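Local coordinates for protein serine repeat antigen 5 (Plasmodium falciparum, PDB 6X44) that adopts the papain cysteine-protease fold in a zymogen-like form that keeps its propeptide, and is probably a pseudoenzyme of the malaria parasite, at residues A[115-120]-A[200-205]; A[299-304]-A[429-434]; A[366-371]-A[423-428]. All coordinates share one frame; numbering follows the deposited sequence.

Interaction 1 (A[115-120]-A[200-205])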
ATOM      1  N   ILE A 115      -0.634 -12.670  -2.023  1.00 20.09           N
ATOM      2  CA  ILE A 115       0.500 -11.816  -1.681  1.00 27.69           C
ATOM      3  C   ILE A 115       1.853 -12.466  -1.980  1.00 32.56           C
ATOM      4  O   ILE A 115       2.894 -11.831  -1.763  1.00 27.08           O
ATOM      5  CB  ILE A 115       0.464 -11.344  -0.211  1.00 32.50           C
ATOM      6  CG1 ILE A 115       0.606 -12.512   0.722  1.00 35.15           C
ATOM      7  CG2 ILE A 115      -0.840 -10.548   0.093  1.00 33.06           C
ATOM      8  CD1 ILE A 115       1.065 -12.059   2.092  1.00 43.91           C
ATOM      9  N   VAL A 116       1.869 -13.696  -2.491  1.00 26.04           N
ATOM     10  CA  VAL A 116       3.126 -14.386  -2.741  1.00 25.21           C
ATOM     11  C   VAL A 116       4.066 -13.493  -3.538  1.00 27.02           C
ATOM     12  O   VAL A 116       5.262 -13.402  -3.250  1.00 33.02           O
ATOM     13  CB  VAL A 116       2.865 -15.722  -3.461  1.00 38.07           C
ATOM     14  CG1 VAL A 116       4.107 -16.209  -4.110  1.00 36.58           C
ATOM     15  CG2 VAL A 116       2.350 -16.758  -2.449  1.00 32.49           C
ATOM     16  N   ASN A 117       3.541 -12.802  -4.527  1.00 25.54           N
ATOM     17  CA  ASN A 117       4.354 -11.995  -5.431  1.00 28.74           C
ATOM     18  C   ASN A 117       3.843 -10.565  -5.460  1.00 28.20           C
ATOM     19  O   ASN A 117       3.862  -9.899  -6.491  1.00 26.74           O
ATOM     20  CB  ASN A 117       4.395 -12.609  -6.846  1.00 28.51           C
ATOM     21  CG  ASN A 117       5.661 -12.200  -7.611  1.00 32.44           C
ATOM     22  OD1 ASN A 117       6.766 -12.248  -7.067  1.00 35.84           O
ATOM     23  ND2 ASN A 117       5.493 -11.710  -8.827  1.00 31.54           N
ATOM     24  N   LYS A 118       3.403 -10.074  -4.296  1.00 28.98           N
ATOM     25  CA  LYS A 118       2.829  -8.744  -4.120  1.00 23.66           C
ATOM     26  C   LYS A 118       3.558  -8.013  -3.002  1.00 24.80           C
ATOM     27  O   LYS A 118       2.969  -7.237  -2.244  1.00 26.85           O
ATOM     28  CB  LYS A 118       1.335  -8.847  -3.830  1.00 21.98           C
ATOM     29  CG  LYS A 118       0.521  -7.706  -4.304  1.00 31.19           C
ATOM     30  CD  LYS A 118      -0.983  -7.896  -4.029  1.00 24.21           C
ATOM     31  CE  LYS A 118      -1.772  -6.764  -4.626  1.00 26.28           C
ATOM     32  NZ  LYS A 118      -1.787  -6.762  -6.133  1.00 28.57           N
ATOM     33  N   ARG A 119       4.851  -8.266  -2.881  1.00 25.50           N
ATOM     34  CA  ARG A 119       5.682  -7.627  -1.889  1.00 25.39           C
ATOM     35  C   ARG A 119       6.723  -6.786  -2.621  1.00 26.95           C
ATOM     36  O   ARG A 119       6.353  -5.983  -3.490  1.00 26.04           O
ATOM     37  CB  ARG A 119       6.264  -8.705  -0.988  1.00 23.40           C
ATOM     38  CG  ARG A 119       5.128  -9.453  -0.172  1.00 26.94           C
ATOM     39  CD  ARG A 119       5.625 -10.614   0.639  1.00 32.47           C
ATOM     40  NE  ARG A 119       5.618 -11.843  -0.120  1.00 41.96           N
ATOM     41  CZ  ARG A 119       6.398 -12.889   0.137  1.00 46.83           C
ATOM     42  NH1 ARG A 119       6.332 -13.975  -0.631  1.00 43.61           N
ATOM     43  NH2 ARG A 119       7.244 -12.852   1.154  1.00 46.29           N
ATOM     44  N   GLY A 120       8.011  -6.942  -2.304  1.00 21.35           N
ATOM     45  CA  GLY A 120       9.011  -6.258  -3.081  1.00 22.94           C
ATOM     46  C   GLY A 120      10.164  -5.558  -2.383  1.00 24.00           C
ATOM     47  O   GLY A 120      10.930  -4.863  -3.046  1.00 21.50           O
ATOM     48  N   GLN A 200       0.001  -2.353  -6.954  1.00 25.23           N
ATOM     49  CA  GLN A 200       1.202  -2.809  -7.635  1.00 24.12           C
ATOM     50  C   GLN A 200       0.984  -4.037  -8.510  1.00 25.47           C
ATOM     51  O   GLN A 200       1.917  -4.442  -9.232  1.00 20.70           O
ATOM     52  CB  GLN A 200       2.252  -3.112  -6.592  1.00 23.86           C
ATOM     53  CG  GLN A 200       1.930  -4.259  -5.715  1.00 19.21           C
ATOM     54  CD  GLN A 200       2.947  -4.453  -4.599  1.00 24.98           C
ATOM     55  OE1 GLN A 200       2.816  -3.875  -3.550  1.00 23.47           O
ATOM     56  NE2 GLN A 200       3.947  -5.311  -4.825  1.00 26.67           N
ATOM     57  N   GLY A 201      -0.183  -4.664  -8.434  1.00 22.99           N
ATOM     58  CA  GLY A 201      -0.419  -5.873  -9.236  1.00 28.32           C
ATOM     59  C   GLY A 201       0.378  -7.066  -8.715  1.00 25.08           C
ATOM     60  O   GLY A 201       0.782  -7.125  -7.560  1.00 25.25           O
ATOM     61  N   ASN A 202       0.621  -8.025  -9.603  1.00 25.84           N
ATOM     62  CA  ASN A 202       1.310  -9.258  -9.222  1.00 29.56           C
ATOM     63  C   ASN A 202       2.804  -9.205  -9.535  1.00 26.81           C
ATOM     64  O   ASN A 202       3.384 -10.138 -10.110  1.00 22.92           O
ATOM     65  CB  ASN A 202       0.656 -10.442  -9.902  1.00 27.17           C
ATOM     66  CG  ASN A 202       0.858 -11.727  -9.129  1.00 29.60           C
ATOM     67  OD1 ASN A 202       0.609 -11.800  -7.921  1.00 30.09           O
ATOM     68  ND2 ASN A 202       1.337 -12.709  -9.790  1.00 27.13           N
ATOM     69  N   CYS A 203       3.455  -8.108  -9.157  1.00 24.06           N
ATOM     70  CA  CYS A 203       4.906  -8.017  -9.137  1.00 22.07           C
ATOM     71  C   CYS A 203       5.377  -7.503  -7.781  1.00 29.81           C
ATOM     72  O   CYS A 203       4.637  -6.813  -7.056  1.00 23.86           O
ATOM     73  CB  CYS A 203       5.414  -7.090 -10.241  1.00 21.30           C
ATOM     74  SG  CYS A 203       5.158  -7.636 -11.913  1.00 27.73           S
ATOM     75  N   ASP A 204       6.627  -7.857  -7.459  1.00 23.62           N
ATOM     76  CA  ASP A 204       7.293  -7.496  -6.217  1.00 23.71           C
ATOM     77  C   ASP A 204       7.902  -6.094  -6.350  1.00 24.41           C
ATOM     78  O   ASP A 204       9.121  -5.906  -6.311  1.00 24.53           O
ATOM     79  CB  ASP A 204       8.397  -8.498  -5.881  1.00 24.66           C
ATOM     80  CG  ASP A 204       7.916  -9.697  -5.088  1.00 36.41           C
ATOM     81  OD1 ASP A 204       6.765  -9.672  -4.585  1.00 27.75           O
ATOM     82  OD2 ASP A 204       8.705 -10.672  -4.969  1.00 39.14           O
ATOM     83  N   THR A 205       7.036  -5.109  -6.569  1.00 20.83           N
ATOM     84  CA  THR A 205       7.484  -3.741  -6.831  1.00 20.01           C
ATOM     85  C   THR A 205       7.121  -2.742  -5.731  1.00 18.41           C
ATOM     86  O   THR A 205       7.167  -1.537  -5.983  1.00 20.41           O
ATOM     87  CB  THR A 205       6.897  -3.265  -8.147  1.00 23.86           C
ATOM     88  OG1 THR A 205       5.504  -3.547  -8.104  1.00 24.16           O
ATOM     89  CG2 THR A 205       7.583  -4.029  -9.357  1.00 27.19           C
TER
HETATM   90  O   HOH W   1       8.112 -12.057  -2.614  1.00 49.25           O
HETATM   91  O   HOH W   2       1.004 -13.053  -5.692  1.00 30.08           O
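Gln200 NE2 grips Arg119 O at 2.8 Å in what is probably the oxyanion hole of the papain fold, on a lone pair in the carbonyl plane. Gln200 matches the glutamine of that hole in the family, and the backbone of Ser206, at the position of the usual catalytic cysteine, bonds Arg119 too. This is consistent with a prosegment lying in the cleft, as in papain-family zymogens. The other N-H of the Gln200 amide goes to Cys203 O at 2.8 Å, almost exactly in the amide plane, so two carbonyls fix its rotation, while OE1 is held by Ser398. Glutamine suits the place because one flat group can serve both carbonyls.

Asp204 answers from the 200-205 side: its OD1 accepts Arg119 N at 2.9 Å, on the anti side but with the donor tilted from the carboxylate plane, and OD2 takes a water that also bonds Val116 O. The arginine chain bends at chi3 (-89°), which turns NE to Ile115 O and NH1 to Val116 O; beyond these, NH2 pairs with Glu349 and Asp371. Lys118 runs extended and folds only at its tip, where NZ meets Gly201 O at 3.0 Å from above the carbonyl plane and has its stronger partner in Asp199. At Gly120, with phi 136°, a CB would jam against Arg119 O and clash with the Asp204-Thr205 backbone, so glycine fits. Asn117 ND2 bonds Asp247 weakly and makes a bent bond to Asn202 O, 2.9 Å away, from above the carbonyl plane.

Interaction 2 (A[299-304]-A[429-434])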
ATOM      1  N   LEU A 299      20.814  15.032  -1.760  1.00 38.92           N
ATOM      2  CA  LEU A 299      21.628  15.530  -0.663  1.00 28.28           C
ATOM      3  C   LEU A 299      22.349  14.389   0.046  1.00 36.84           C
ATOM      4  O   LEU A 299      22.179  13.219  -0.271  1.00 34.52           O
ATOM      5  CB  LEU A 299      20.769  16.306   0.334  1.00 32.74           C
ATOM      6  CG  LEU A 299      19.975  17.413  -0.363  1.00 36.37           C
ATOM      7  CD1 LEU A 299      19.037  18.026   0.576  1.00 43.54           C
ATOM      8  CD2 LEU A 299      20.886  18.487  -0.929  1.00 39.24           C
ATOM      9  N   HIS A 300      23.138  14.732   1.059  1.00 39.12           N
ATOM     10  CA  HIS A 300      23.941  13.737   1.753  1.00 36.18           C
ATOM     11  C   HIS A 300      24.352  14.322   3.099  1.00 41.76           C
ATOM     12  O   HIS A 300      25.170  15.247   3.139  1.00 42.57           O
ATOM     13  CB  HIS A 300      25.150  13.369   0.903  1.00 33.57           C
ATOM     14  CG  HIS A 300      25.870  12.148   1.376  1.00 42.29           C
ATOM     15  ND1 HIS A 300      26.829  11.515   0.616  1.00 46.29           N
ATOM     16  CD2 HIS A 300      25.787  11.451   2.537  1.00 39.59           C
ATOM     17  CE1 HIS A 300      27.302  10.479   1.280  1.00 42.90           C
ATOM     18  NE2 HIS A 300      26.688  10.418   2.450  1.00 42.77           N
ATOM     19  N   ASN A 301      23.771  13.813   4.186  1.00 38.17           N
ATOM     20  CA  ASN A 301      24.072  14.307   5.523  1.00 43.42           C
ATOM     21  C   ASN A 301      25.100  13.425   6.213  1.00 45.54           C
ATOM     22  O   ASN A 301      25.373  12.296   5.796  1.00 40.36           O
ATOM     23  CB  ASN A 301      22.809  14.373   6.373  1.00 49.67           C
ATOM     24  CG  ASN A 301      21.744  15.210   5.740  1.00 52.18           C
ATOM     25  OD1 ASN A 301      22.024  16.079   4.894  1.00 50.79           O
ATOM     26  ND2 ASN A 301      20.508  14.955   6.131  1.00 60.22           N
ATOM     27  N   LYS A 302      25.662  13.963   7.298  1.00 57.26           N
ATOM     28  CA  LYS A 302      26.673  13.253   8.077  1.00 55.03           C
ATOM     29  C   LYS A 302      26.095  11.972   8.667  1.00 61.50           C
ATOM     30  O   LYS A 302      24.908  11.902   9.008  1.00 60.13           O
ATOM     31  CB  LYS A 302      27.201  14.147   9.206  1.00 60.23           C
ATOM     32  CG  LYS A 302      28.527  13.679   9.798  1.00 62.79           C
ATOM     33  N   ASN A 303      26.945  10.944   8.771  1.00 61.93           N
ATOM     34  CA  ASN A 303      26.563   9.742   9.505  1.00 69.36           C
ATOM     35  C   ASN A 303      26.332  10.110  10.962  1.00 70.12           C
ATOM     36  O   ASN A 303      27.208  10.696  11.606  1.00 74.78           O
ATOM     37  CB  ASN A 303      27.638   8.654   9.413  1.00 64.91           C
ATOM     38  CG  ASN A 303      27.966   8.252   7.977  1.00 80.90           C
ATOM     39  OD1 ASN A 303      28.979   8.686   7.422  1.00 92.62           O
ATOM     40  ND2 ASN A 303      27.122   7.413   7.375  1.00 70.62           N
ATOM     41  N   GLU A 304      25.151   9.806  11.468  1.00 68.57           N
ATOM     42  CA  GLU A 304      24.889   9.940  12.894  1.00 61.54           C
ATOM     43  C   GLU A 304      24.964   8.572  13.566  1.00 60.79           C
ATOM     44  O   GLU A 304      24.907   7.532  12.894  1.00 58.73           O
ATOM     45  CB  GLU A 304      23.515  10.589  13.128  1.00 61.36           C
ATOM     46  CG  GLU A 304      23.322  11.939  12.451  1.00 65.44           C
ATOM     47  CD  GLU A 304      24.253  13.024  12.996  1.00 91.23           C
ATOM     48  OE1 GLU A 304      25.439  12.728  13.262  1.00 82.88           O
ATOM     49  OE2 GLU A 304      23.795  14.179  13.161  1.00 94.35           O
ATOM     50  N   ILE A 429      13.824   7.973   5.076  1.00 25.79           N
ATOM     51  CA  ILE A 429      13.475   9.321   4.647  1.00 25.52           C
ATOM     52  C   ILE A 429      14.404   9.708   3.507  1.00 31.58           C
ATOM     53  O   ILE A 429      15.627   9.509   3.593  1.00 27.75           O
ATOM     54  CB  ILE A 429      13.612  10.334   5.804  1.00 35.93           C
ATOM     55  CG1 ILE A 429      12.595  10.033   6.900  1.00 40.65           C
ATOM     56  CG2 ILE A 429      13.352  11.719   5.323  1.00 42.52           C
ATOM     57  CD1 ILE A 429      13.093   9.038   7.920  1.00 35.37           C
ATOM     58  N   PHE A 430      13.841  10.282   2.454  1.00 23.25           N
ATOM     59  CA  PHE A 430      14.678  10.785   1.389  1.00 26.95           C
ATOM     60  C   PHE A 430      15.219  12.167   1.768  1.00 33.31           C
ATOM     61  O   PHE A 430      14.513  12.986   2.357  1.00 31.49           O
ATOM     62  CB  PHE A 430      13.904  10.848   0.081  1.00 25.33           C
ATOM     63  CG  PHE A 430      13.727   9.510  -0.603  1.00 24.58           C
ATOM     64  CD1 PHE A 430      14.504   8.413  -0.273  1.00 27.38           C
ATOM     65  CD2 PHE A 430      12.753   9.346  -1.572  1.00 26.21           C
ATOM     66  CE1 PHE A 430      14.299   7.199  -0.877  1.00 27.81           C
ATOM     67  CE2 PHE A 430      12.557   8.124  -2.186  1.00 26.10           C
ATOM     68  CZ  PHE A 430      13.335   7.061  -1.837  1.00 25.15           C
ATOM     69  N   ASN A 431      16.500  12.394   1.472  1.00 29.44           N
ATOM     70  CA  ASN A 431      17.145  13.695   1.664  1.00 26.66           C
ATOM     71  C   ASN A 431      17.464  14.207   0.273  1.00 31.19           C
ATOM     72  O   ASN A 431      18.517  13.887  -0.293  1.00 33.32           O
ATOM     73  CB  ASN A 431      18.394  13.594   2.532  1.00 36.78           C
ATOM     74  CG  ASN A 431      18.118  12.975   3.881  1.00 42.68           C
ATOM     75  OD1 ASN A 431      17.073  13.206   4.511  1.00 45.29           O
ATOM     76  ND2 ASN A 431      19.067  12.184   4.343  1.00 41.45           N
ATOM     77  N   VAL A 432      16.535  14.984  -0.265  1.00 29.99           N
ATOM     78  CA  VAL A 432      16.625  15.562  -1.591  1.00 39.62           C
ATOM     79  C   VAL A 432      16.251  17.031  -1.474  1.00 38.65           C
ATOM     80  O   VAL A 432      15.731  17.477  -0.458  1.00 39.66           O
ATOM     81  CB  VAL A 432      15.709  14.863  -2.619  1.00 39.00           C
ATOM     82  CG1 VAL A 432      16.064  13.404  -2.704  1.00 35.50           C
ATOM     83  CG2 VAL A 432      14.222  15.075  -2.288  1.00 40.98           C
ATOM     84  N   ASP A 433      16.532  17.782  -2.533  1.00 47.19           N
ATOM     85  CA  ASP A 433      16.126  19.177  -2.610  1.00 37.40           C
ATOM     86  C   ASP A 433      15.383  19.377  -3.913  1.00 46.95           C
ATOM     87  O   ASP A 433      15.797  18.867  -4.965  1.00 39.72           O
ATOM     88  CB  ASP A 433      17.316  20.130  -2.540  1.00 49.63           C
ATOM     89  CG  ASP A 433      17.001  21.410  -1.762  1.00 71.37           C
ATOM     90  OD1 ASP A 433      15.804  21.633  -1.408  1.00 66.39           O
ATOM     91  OD2 ASP A 433      17.960  22.192  -1.526  1.00 60.77           O
ATOM     92  N   LEU A 434      14.272  20.088  -3.819  1.00 45.42           N
ATOM     93  CA  LEU A 434      13.540  20.639  -4.941  1.00 54.22           C
ATOM     94  C   LEU A 434      13.167  22.049  -4.520  1.00 53.57           C
ATOM     95  O   LEU A 434      13.008  22.312  -3.322  1.00 52.08           O
ATOM     96  CB  LEU A 434      12.268  19.842  -5.283  1.00 52.78           C
ATOM     97  CG  LEU A 434      12.440  18.510  -6.008  1.00 48.00           C
ATOM     98  CD1 LEU A 434      11.232  17.576  -5.789  1.00 52.48           C
ATOM     99  CD2 LEU A 434      12.633  18.758  -7.474  1.00 46.87           C
TER
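Leu299 N donates to Asn431 O at 3.0 Å, with the donor tilted from the carbonyl plane. The N-H...O angle is 149°. This single backbone bond carries the polar side of the contact, and both residues also bond the backbone of Gly312. The leucine side chain follows the same carbonyl outward: its CB lies 3.4 Å from Asn431 O, and CD1 reaches 3.5 Å from Val432 O and 4.1 Å from Asp433 CB. With CG anti to the carbonyl carbon (chi1 -54°), the branched end is laid along the strand, and leucine, long and apolar, can rest there against both the Val432 carbonyl and the Asp433 CB.

In the barrel-like sheet of the papain fold, the short strand 297-298 pairs antiparallel with the interrupted strand 426-433; Asp433 bonds the backbone of Lys297, and the Leu299 bond carries the pairing just past the end of that short strand. Phe430 packs on helix 206-221. Farther out, the side chains of Asn301 and Asn431 come together near Asp309, which both asparagines touch, a polar fringe fitting the surface.

Interaction 3 (A[366-371]-A[423-428])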
ATOM      1  N   GLY A 366       6.824  -7.527  15.067  1.00 28.82           N
ATOM      2  CA  GLY A 366       7.742  -7.837  13.997  1.00 37.03           C
ATOM      3  C   GLY A 366       8.509  -9.102  14.297  1.00 32.12           C
ATOM      4  O   GLY A 366       8.394  -9.706  15.351  1.00 30.55           O
ATOM      5  N   ASP A 367       9.366  -9.476  13.368  1.00 31.34           N
ATOM      6  CA  ASP A 367      10.186 -10.654  13.611  1.00 28.28           C
ATOM      7  C   ASP A 367      11.633 -10.396  13.230  1.00 30.42           C
ATOM      8  O   ASP A 367      12.391 -11.350  13.003  1.00 30.22           O
ATOM      9  CB  ASP A 367       9.630 -11.868  12.853  1.00 23.55           C
ATOM     10  CG  ASP A 367       9.868 -11.775  11.346  1.00 36.73           C
ATOM     11  OD1 ASP A 367      10.197 -10.666  10.871  1.00 34.57           O
ATOM     12  OD2 ASP A 367       9.734 -12.805  10.627  1.00 39.40           O
ATOM     13  N   ASP A 368      12.018  -9.128  13.153  1.00 29.05           N
ATOM     14  CA  ASP A 368      13.367  -8.690  12.807  1.00 36.11           C
ATOM     15  C   ASP A 368      13.736  -8.915  11.332  1.00 32.16           C
ATOM     16  O   ASP A 368      14.902  -8.816  10.976  1.00 29.13           O
ATOM     17  CB  ASP A 368      14.420  -9.352  13.695  1.00 33.60           C
ATOM     18  CG  ASP A 368      15.732  -8.511  13.771  1.00 31.02           C
ATOM     19  OD1 ASP A 368      15.656  -7.247  13.868  1.00 31.79           O
ATOM     20  OD2 ASP A 368      16.818  -9.095  13.737  1.00 35.30           O
ATOM     21  N   THR A 369      12.772  -9.195  10.468  1.00 28.32           N
ATOM     22  CA  THR A 369      12.978  -9.191   9.020  1.00 25.79           C
ATOM     23  C   THR A 369      11.941  -8.283   8.364  1.00 24.04           C
ATOM     24  O   THR A 369      10.981  -7.823   8.988  1.00 27.45           O
ATOM     25  CB  THR A 369      12.881 -10.608   8.445  1.00 28.56           C
ATOM     26  OG1 THR A 369      11.534 -11.089   8.569  1.00 30.87           O
ATOM     27  CG2 THR A 369      13.816 -11.555   9.190  1.00 35.34           C
ATOM     28  N   ALA A 370      12.144  -7.996   7.091  1.00 24.67           N
ATOM     29  CA  ALA A 370      11.160  -7.262   6.323  1.00 26.57           C
ATOM     30  C   ALA A 370      11.202  -7.735   4.882  1.00 23.17           C
ATOM     31  O   ALA A 370      12.258  -8.090   4.369  1.00 26.62           O
ATOM     32  CB  ALA A 370      11.418  -5.761   6.397  1.00 21.06           C
ATOM     33  N   ASP A 371      10.038  -7.709   4.226  1.00 24.35           N
ATOM     34  CA  ASP A 371       9.928  -8.097   2.827  1.00 25.71           C
ATOM     35  C   ASP A 371       8.978  -7.205   2.022  1.00 26.23           C
ATOM     36  O   ASP A 371       8.722  -7.488   0.830  1.00 23.68           O
ATOM     37  CB  ASP A 371       9.474  -9.537   2.740  1.00 24.62           C
ATOM     38  CG  ASP A 371       8.117  -9.742   3.356  1.00 29.79           C
ATOM     39  OD1 ASP A 371       7.503  -8.738   3.758  1.00 27.66           O
ATOM     40  OD2 ASP A 371       7.627 -10.893   3.402  1.00 35.47           O
ATOM     41  N   PHE A 423       6.848  -4.190  14.866  1.00 26.76           N
ATOM     42  CA  PHE A 423       6.267  -4.413  13.548  1.00 27.47           C
ATOM     43  C   PHE A 423       6.906  -3.515  12.491  1.00 27.38           C
ATOM     44  O   PHE A 423       7.114  -3.936  11.351  1.00 25.65           O
ATOM     45  CB  PHE A 423       4.759  -4.157  13.623  1.00 24.86           C
ATOM     46  CG  PHE A 423       4.051  -4.210  12.280  1.00 25.87           C
ATOM     47  CD1 PHE A 423       3.816  -5.417  11.669  1.00 23.79           C
ATOM     48  CD2 PHE A 423       3.616  -3.045  11.654  1.00 22.47           C
ATOM     49  CE1 PHE A 423       3.144  -5.488  10.447  1.00 31.20           C
ATOM     50  CE2 PHE A 423       2.957  -3.095  10.426  1.00 31.99           C
ATOM     51  CZ  PHE A 423       2.727  -4.326   9.815  1.00 27.64           C
ATOM     52  N   ILE A 424       7.202  -2.265  12.844  1.00 21.88           N
ATOM     53  CA  ILE A 424       7.955  -1.386  11.959  1.00 24.43           C
ATOM     54  C   ILE A 424       9.432  -1.760  12.075  1.00 30.54           C
ATOM     55  O   ILE A 424      10.083  -1.431  13.061  1.00 26.91           O
ATOM     56  CB  ILE A 424       7.734   0.089  12.294  1.00 25.76           C
ATOM     57  CG1 ILE A 424       6.246   0.431  12.278  1.00 26.57           C
ATOM     58  CG2 ILE A 424       8.485   0.937  11.294  1.00 27.70           C
ATOM     59  CD1 ILE A 424       5.591   0.215  10.939  1.00 29.17           C
ATOM     60  N   HIS A 425       9.969  -2.429  11.047  1.00 28.58           N
ATOM     61  CA  HIS A 425      11.355  -2.870  11.086  1.00 26.22           C
ATOM     62  C   HIS A 425      12.301  -1.684  10.933  1.00 29.01           C
ATOM     63  O   HIS A 425      13.229  -1.524  11.736  1.00 26.06           O
ATOM     64  CB  HIS A 425      11.596  -3.923  10.000  1.00 25.61           C
ATOM     65  CG  HIS A 425      13.015  -4.370   9.884  1.00 33.65           C
ATOM     66  ND1 HIS A 425      14.001  -3.583   9.325  1.00 34.66           N
ATOM     67  CD2 HIS A 425      13.619  -5.529  10.247  1.00 37.32           C
ATOM     68  CE1 HIS A 425      15.148  -4.241   9.341  1.00 33.67           C
ATOM     69  NE2 HIS A 425      14.947  -5.417   9.907  1.00 32.99           N
ATOM     70  N   SER A 426      12.037  -0.813   9.950  1.00 22.65           N
ATOM     71  CA  SER A 426      12.833   0.382   9.702  1.00 25.78           C
ATOM     72  C   SER A 426      11.968   1.450   9.081  1.00 22.12           C
ATOM     73  O   SER A 426      10.907   1.161   8.534  1.00 27.46           O
ATOM     74  CB  SER A 426      13.998   0.162   8.738  1.00 21.14           C
ATOM     75  OG  SER A 426      14.740  -0.935   9.156  1.00 33.94           O
ATOM     76  N   VAL A 427      12.459   2.692   9.135  1.00 21.26           N
ATOM     77  CA  VAL A 427      11.919   3.754   8.297  1.00 22.56           C
ATOM     78  C   VAL A 427      13.057   4.396   7.520  1.00 29.26           C
ATOM     79  O   VAL A 427      14.225   4.342   7.914  1.00 26.41           O
ATOM     80  CB  VAL A 427      11.144   4.810   9.099  1.00 23.35           C
ATOM     81  CG1 VAL A 427       9.939   4.148   9.749  1.00 28.40           C
ATOM     82  CG2 VAL A 427      12.060   5.501  10.149  1.00 24.85           C
ATOM     83  N   VAL A 428      12.690   4.993   6.391  1.00 27.49           N
ATOM     84  CA  VAL A 428      13.627   5.598   5.465  1.00 19.40           C
ATOM     85  C   VAL A 428      13.019   6.915   5.014  1.00 24.92           C
ATOM     86  O   VAL A 428      11.839   6.959   4.635  1.00 25.51           O
ATOM     87  CB  VAL A 428      13.920   4.685   4.252  1.00 22.93           C
ATOM     88  CG1 VAL A 428      14.863   5.354   3.264  1.00 26.87           C
ATOM     89  CG2 VAL A 428      14.514   3.394   4.720  1.00 31.46           C
TER
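In the barrel-like sheet domain of the papain fold, the imidazole of His425 packs against the loop 366-371, which leads into strand 372-383. His425 belongs to the segment that runs into strand 426-433, with CG anti to its backbone N (chi1 176°), and this carries the ring out to the loop. Ala370 CB lies over one face of the ring, 4.1 Å from His425 CG, a small residue that can come close to the flat group. At the ring edge, near its plane, Asp368 C is 3.6 Å from His425 CD2, so the histidine is wedged against backbone as much as side chain.

No hydrogen bond crosses between the segments; each fixes its own part. His425 ND1 and Ser426 OG are hydrogen-bonded at 2.8 Å, either able to donate, which helps fix the ring's rotation. In the loop, Asp367 makes an Asx turn: its OD1 accepts Thr369 N at 3.0 Å and Thr369 OG1 at 2.7 Å, both from the same face of the carboxylate, while OD2 forms a salt bridge with Lys347. Asp368 completes the bend with a positive phi of 71°, and its carboxylate lies near enough to the imidazole that it could favour a protonated ring. At the other end Gly366 draws up to Phe423, their CA atoms 3.8 Å apart, and the phenyl packs on Phe409, Val411 and Ile346. Glycine suits this approach, since a CB would be tight against Phe423 N. Here Gly366 N and Phe423 N, both donors, come within 3.3 Å of each other.

Overall arrangement
Interaction 1 is the buried contact of the three, and interactions 2 and 3 lie at the surface. Its grip is a network of side-chain bonds to backbone carbonyls and amides, probably holding a prosegment in the active-site cleft, whereas interaction 2 rests on one backbone bond and a leucine, and interaction 3 on packing without a bond between segments. Interactions 2 and 3 use consecutive parts of strand 426-433, with centres about 21 Å apart. Interaction 1 meets interaction 3 directly: besides the salt bridge of Arg119, Gly120 N lies 3.3 Å from Asp371 O, a probable hydrogen bond to the loop before strand 372-383. Interactions 1 and 2 do not touch, their nearest atoms being about 11 Å apart.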